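Long-range contact in RNA-dependent RNA Polymerase (Bombyx mori cytoplasmic polyhedrosis virus, PDB 6TZ0), which catalyses RNA-templated RNA synthesis, probably transcribing the double-stranded viral genome into plus strands and making the complementary minus strands: residues 268-281 with 1035-1047. Numbering follows the deposited sequence.
Sequences TVPVWSQFNEVIGH and PHAKHTSYSNLAY
Gly280 CA lies over the centre of one face of the His1039 ring, a CH-pi contact 3.5 Å from the centroid, while His281 ND1 meets the edge of that ring in its plane. The glycine belongs to a classic beta bulge, Ile279 and Gly280 standing opposite the single Val271 in the antiparallel hairpin of strands 266-272 and 278-285. On this hairpin of the N-terminal region packs loop 1035-1047 of the C-terminal region, an example of how distant parts of a polymerase chain are joined away from its annotated sites. With the imidazole planes 47° apart, His281 ND1 and His1039 ND1 share a nearly straight hydrogen bond (3.0 Å, 167°) in which either may donate. Over one face of the His281 ring, offset toward its rim, comes Tyr1042 CE2, completing an aromatic cluster. Lys1038 CD approaches CE1 of His281, and the bent lysine chain brings NZ to a hydrogen bond with Tyr1042 OH. On the bulged strand, Val278 CG1 packs on His1039 CB, and CG2 sits over one face of Trp272, toward its rim; CZ2 touches Leu1045 CD2. The indole NE1 is hydrogen-bonded to Gly730 O. Next to Tyr1042, Ser1043 OG donates to Thr268 O over 3.1 Å, from 46° above the carbonyl plane.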
loop_
_atom_site.group_PDB
_atom_site.type_symbol
_atom_site.label_atom_id
_atom_site.label_comp_id
_atom_site.label_asym_id
_atom_site.label_seq_id
_atom_site.Cartn_x
_atom_site.Cartn_y
_atom_site.Cartn_z
ATOM N N THR A 268 -24.236 -20.863 27.616
ATOM C CA THR A 268 -24.342 -22.099 26.856
ATOM C C THR A 268 -24.037 -21.788 25.388
ATOM O O THR A 268 -24.832 -21.157 24.689
ATOM C CB THR A 268 -25.702 -22.763 27.091
ATOM O OG1 THR A 268 -25.901 -23.843 26.172
ATOM C CG2 THR A 268 -26.866 -21.773 27.083
ATOM N N VAL A 269 -22.860 -22.207 24.946
ATOM C CA VAL A 269 -22.252 -21.747 23.701
ATOM C C VAL A 269 -22.114 -22.962 22.790
ATOM O O VAL A 269 -22.113 -24.101 23.274
ATOM C CB VAL A 269 -20.890 -21.063 23.955
ATOM C CG1 VAL A 269 -21.058 -19.937 24.924
ATOM C CG2 VAL A 269 -19.876 -22.055 24.486
ATOM N N PRO A 270 -22.018 -22.767 21.475
ATOM C CA PRO A 270 -21.755 -23.906 20.589
ATOM C C PRO A 270 -20.292 -24.333 20.640
ATOM O O PRO A 270 -19.417 -23.617 21.124
ATOM C CB PRO A 270 -22.133 -23.380 19.202
ATOM C CG PRO A 270 -21.981 -21.931 19.302
ATOM C CD PRO A 270 -22.378 -21.567 20.699
ATOM N N VAL A 271 -20.041 -25.536 20.127
ATOM C CA VAL A 271 -18.717 -26.147 20.132
ATOM C C VAL A 271 -18.338 -26.493 18.703
ATOM O O VAL A 271 -19.088 -27.185 18.008
ATOM C CB VAL A 271 -18.666 -27.399 21.026
ATOM C CG1 VAL A 271 -17.348 -28.122 20.866
ATOM C CG2 VAL A 271 -18.878 -27.028 22.473
ATOM N N TRP A 272 -17.174 -26.025 18.273
ATOM C CA TRP A 272 -16.701 -26.222 16.913
ATOM C C TRP A 272 -15.642 -27.310 16.839
ATOM O O TRP A 272 -14.758 -27.399 17.693
ATOM C CB TRP A 272 -16.137 -24.920 16.358
ATOM C CG TRP A 272 -17.181 -23.916 16.050
ATOM C CD1 TRP A 272 -17.711 -23.001 16.904
ATOM C CD2 TRP A 272 -17.801 -23.690 14.783
ATOM N NE1 TRP A 272 -18.637 -22.238 16.258
ATOM C CE2 TRP A 272 -18.709 -22.636 14.951
ATOM C CE3 TRP A 272 -17.677 -24.281 13.522
ATOM C CZ2 TRP A 272 -19.494 -22.159 13.911
ATOM C CZ3 TRP A 272 -18.462 -23.808 12.491
ATOM C CH2 TRP A 272 -19.354 -22.756 12.690
ATOM N N SER A 273 -15.731 -28.117 15.792
ATOM C CA SER A 273 -14.755 -29.145 15.482
ATOM C C SER A 273 -13.507 -28.537 14.855
ATOM O O SER A 273 -13.428 -27.339 14.581
ATOM C CB SER A 273 -15.357 -30.171 14.532
ATOM O OG SER A 273 -14.370 -31.070 14.077
ATOM N N GLN A 274 -12.513 -29.393 14.624
ATOM C CA GLN A 274 -11.353 -28.998 13.841
ATOM C C GLN A 274 -11.742 -28.768 12.394
ATOM O O GLN A 274 -11.170 -27.907 11.722
ATOM C CB GLN A 274 -10.292 -30.091 13.900
ATOM C CG GLN A 274 -9.946 -30.537 15.282
ATOM C CD GLN A 274 -9.002 -31.703 15.284
ATOM O OE1 GLN A 274 -8.589 -32.182 14.234
ATOM N NE2 GLN A 274 -8.667 -32.184 16.471
ATOM N N PHE A 275 -12.675 -29.565 11.896
ATOM C CA PHE A 275 -13.050 -29.599 10.487
ATOM C C PHE A 275 -14.300 -28.773 10.209
ATOM O O PHE A 275 -15.196 -29.240 9.507
ATOM C CB PHE A 275 -13.245 -31.050 10.070
ATOM C CG PHE A 275 -12.021 -31.898 10.274
ATOM C CD1 PHE A 275 -11.018 -31.921 9.327
ATOM C CD2 PHE A 275 -11.860 -32.645 11.434
ATOM C CE1 PHE A 275 -9.887 -32.686 9.519
ATOM C CE2 PHE A 275 -10.728 -33.405 11.631
ATOM C CZ PHE A 275 -9.744 -33.424 10.674
ATOM N N ASN A 276 -14.341 -27.539 10.732
ATOM C CA ASN A 276 -15.325 -26.501 10.378
ATOM C C ASN A 276 -16.775 -26.935 10.602
ATOM O O ASN A 276 -17.650 -26.649 9.785
ATOM C CB ASN A 276 -15.139 -26.043 8.930
ATOM C CG ASN A 276 -13.785 -25.430 8.680
ATOM O OD1 ASN A 276 -12.959 -26.002 7.973
ATOM N ND2 ASN A 276 -13.556 -24.248 9.232
ATOM N N GLU A 277 -17.043 -27.627 11.705
ATOM C CA GLU A 277 -18.372 -28.164 11.967
ATOM C C GLU A 277 -18.797 -27.864 13.392
ATOM O O GLU A 277 -17.980 -27.906 14.313
ATOM C CB GLU A 277 -18.415 -29.671 11.750
ATOM C CG GLU A 277 -18.286 -30.130 10.317
ATOM C CD GLU A 277 -18.181 -31.640 10.220
ATOM O OE1 GLU A 277 -18.071 -32.290 11.278
ATOM O OE2 GLU A 277 -18.205 -32.176 9.092
ATOM N N VAL A 278 -20.081 -27.576 13.572
ATOM C CA VAL A 278 -20.660 -27.447 14.905
ATOM C C VAL A 278 -21.038 -28.846 15.381
ATOM O O VAL A 278 -21.943 -29.477 14.830
ATOM C CB VAL A 278 -21.872 -26.513 14.911
ATOM C CG1 VAL A 278 -22.493 -26.472 16.283
ATOM C CG2 VAL A 278 -21.459 -25.133 14.503
ATOM N N ILE A 279 -20.348 -29.330 16.409
ATOM C CA ILE A 279 -20.500 -30.706 16.858
ATOM C C ILE A 279 -21.265 -30.831 18.166
ATOM O O ILE A 279 -21.761 -31.927 18.467
ATOM C CB ILE A 279 -19.129 -31.396 16.971
ATOM C CG1 ILE A 279 -18.202 -30.562 17.856
ATOM C CG2 ILE A 279 -18.553 -31.612 15.598
ATOM C CD1 ILE A 279 -16.899 -31.223 18.188
ATOM N N GLY A 280 -21.385 -29.768 18.943
ATOM C CA GLY A 280 -22.187 -29.828 20.141
ATOM C C GLY A 280 -22.299 -28.464 20.768
ATOM O O GLY A 280 -21.906 -27.456 20.182
ATOM N N HIS A 281 -22.839 -28.447 21.976
ATOM C CA HIS A 281 -22.872 -27.245 22.787
ATOM C C HIS A 281 -22.566 -27.621 24.225
ATOM O O HIS A 281 -22.930 -28.701 24.693
ATOM C CB HIS A 281 -24.225 -26.525 22.708
ATOM C CG HIS A 281 -25.356 -27.287 23.316
ATOM N ND1 HIS A 281 -26.061 -28.247 22.628
ATOM C CD2 HIS A 281 -25.891 -27.246 24.558
ATOM C CE1 HIS A 281 -26.990 -28.756 23.414
ATOM N NE2 HIS A 281 -26.903 -28.172 24.593
ATOM N N PRO A 1035 -28.817 -31.907 12.927
ATOM C CA PRO A 1035 -28.587 -32.004 14.375
ATOM C C PRO A 1035 -27.909 -30.790 14.989
ATOM O O PRO A 1035 -28.027 -30.603 16.205
ATOM C CB PRO A 1035 -27.726 -33.264 14.510
ATOM C CG PRO A 1035 -27.139 -33.483 13.163
ATOM C CD PRO A 1035 -28.174 -33.015 12.202
ATOM N N HIS A 1036 -27.245 -29.939 14.206
ATOM C CA HIS A 1036 -26.727 -28.696 14.762
ATOM C C HIS A 1036 -27.775 -27.602 14.879
ATOM O O HIS A 1036 -27.427 -26.482 15.259
ATOM C CB HIS A 1036 -25.539 -28.166 13.954
ATOM C CG HIS A 1036 -25.816 -27.977 12.497
ATOM N ND1 HIS A 1036 -26.603 -26.958 12.011
ATOM C CD2 HIS A 1036 -25.337 -28.628 11.413
ATOM C CE1 HIS A 1036 -26.646 -27.026 10.694
ATOM N NE2 HIS A 1036 -25.875 -28.023 10.305
ATOM N N ALA A 1037 -29.038 -27.884 14.554
ATOM C CA ALA A 1037 -30.094 -26.915 14.813
ATOM C C ALA A 1037 -30.336 -26.743 16.301
ATOM O O ALA A 1037 -30.755 -25.670 16.740
ATOM C CB ALA A 1037 -31.384 -27.339 14.127
ATOM N N LYS A 1038 -30.083 -27.782 17.088
ATOM C CA LYS A 1038 -30.233 -27.670 18.525
ATOM C C LYS A 1038 -29.002 -27.057 19.170
ATOM O O LYS A 1038 -29.111 -26.451 20.240
ATOM C CB LYS A 1038 -30.539 -29.050 19.110
ATOM C CG LYS A 1038 -31.190 -29.049 20.481
ATOM C CD LYS A 1038 -30.211 -29.277 21.600
ATOM C CE LYS A 1038 -30.950 -29.452 22.910
ATOM N NZ LYS A 1038 -31.666 -28.209 23.303
ATOM N N HIS A 1039 -27.840 -27.171 18.530
ATOM C CA HIS A 1039 -26.625 -26.641 19.124
ATOM C C HIS A 1039 -26.475 -25.145 18.905
ATOM O O HIS A 1039 -25.686 -24.510 19.607
ATOM C CB HIS A 1039 -25.395 -27.361 18.572
ATOM C CG HIS A 1039 -25.451 -28.848 18.720
ATOM N ND1 HIS A 1039 -25.611 -29.465 19.939
ATOM C CD2 HIS A 1039 -25.295 -29.841 17.813
ATOM C CE1 HIS A 1039 -25.608 -30.773 19.772
ATOM N NE2 HIS A 1039 -25.414 -31.029 18.491
ATOM N N THR A 1040 -27.217 -24.574 17.960
ATOM C CA THR A 1040 -27.178 -23.147 17.681
ATOM C C THR A 1040 -28.396 -22.408 18.211
ATOM O O THR A 1040 -28.495 -21.194 18.028
ATOM C CB THR A 1040 -27.055 -22.909 16.176
ATOM O OG1 THR A 1040 -28.207 -23.438 15.515
ATOM C CG2 THR A 1040 -25.824 -23.592 15.636
ATOM N N SER A 1041 -29.324 -23.106 18.863
ATOM C CA SER A 1041 -30.480 -22.458 19.462
ATOM C C SER A 1041 -30.133 -21.721 20.746
ATOM O O SER A 1041 -30.920 -20.888 21.205
ATOM C CB SER A 1041 -31.567 -23.490 19.732
ATOM O OG SER A 1041 -31.125 -24.439 20.680
ATOM N N TYR A 1042 -28.987 -22.020 21.337
ATOM C CA TYR A 1042 -28.440 -21.268 22.451
ATOM C C TYR A 1042 -27.303 -20.422 21.906
ATOM O O TYR A 1042 -26.404 -20.968 21.253
ATOM C CB TYR A 1042 -27.886 -22.206 23.521
ATOM C CG TYR A 1042 -28.837 -23.252 24.041
ATOM C CD1 TYR A 1042 -29.758 -22.956 25.032
ATOM C CD2 TYR A 1042 -28.794 -24.553 23.548
ATOM C CE1 TYR A 1042 -30.615 -23.919 25.515
ATOM C CE2 TYR A 1042 -29.649 -25.523 24.021
ATOM C CZ TYR A 1042 -30.557 -25.199 25.003
ATOM O OH TYR A 1042 -31.413 -26.164 25.477
ATOM N N SER A 1043 -27.343 -19.106 22.168
ATOM C CA SER A 1043 -26.259 -18.174 21.842
ATOM C C SER A 1043 -25.910 -18.154 20.362
ATOM O O SER A 1043 -24.921 -18.776 19.966
ATOM C CB SER A 1043 -24.998 -18.459 22.664
ATOM O OG SER A 1043 -25.190 -18.124 24.022
ATOM N N ASN A 1044 -26.784 -17.550 19.553
ATOM C CA ASN A 1044 -26.654 -17.513 18.098
ATOM C C ASN A 1044 -25.287 -17.034 17.625
ATOM O O ASN A 1044 -24.680 -16.147 18.219
ATOM C CB ASN A 1044 -27.739 -16.619 17.502
ATOM C CG ASN A 1044 -27.754 -15.221 18.081
ATOM O OD1 ASN A 1044 -27.048 -14.916 19.026
ATOM N ND2 ASN A 1044 -28.529 -14.342 17.467
ATOM N N LEU A 1045 -24.793 -17.655 16.563
ATOM C CA LEU A 1045 -23.446 -17.398 16.086
ATOM C C LEU A 1045 -23.381 -16.310 15.023
ATOM O O LEU A 1045 -22.343 -16.156 14.373
ATOM C CB LEU A 1045 -22.819 -18.710 15.610
ATOM C CG LEU A 1045 -23.565 -19.680 14.699
ATOM C CD1 LEU A 1045 -23.362 -19.367 13.256
ATOM C CD2 LEU A 1045 -23.096 -21.082 14.987
ATOM N N ALA A 1046 -24.459 -15.546 14.854
ATOM C CA ALA A 1046 -24.462 -14.295 14.110
ATOM C C ALA A 1046 -25.629 -13.468 14.622
ATOM O O ALA A 1046 -26.539 -13.993 15.268
ATOM C CB ALA A 1046 -24.569 -14.515 12.601
ATOM N N TYR A 1047 -25.602 -12.162 14.336
ATOM C CA TYR A 1047 -26.695 -11.310 14.797
ATOM C C TYR A 1047 -27.994 -11.569 14.049
ATOM O O TYR A 1047 -29.062 -11.254 14.578
ATOM C CB TYR A 1047 -26.343 -9.825 14.695
ATOM C CG TYR A 1047 -25.380 -9.323 15.736
ATOM C CD1 TYR A 1047 -25.770 -9.210 17.056
ATOM C CD2 TYR A 1047 -24.107 -8.906 15.390
ATOM C CE1 TYR A 1047 -24.906 -8.748 18.010
ATOM C CE2 TYR A 1047 -23.235 -8.439 16.339
ATOM C CZ TYR A 1047 -23.640 -8.361 17.647
ATOM O OH TYR A 1047 -22.779 -7.886 18.603
#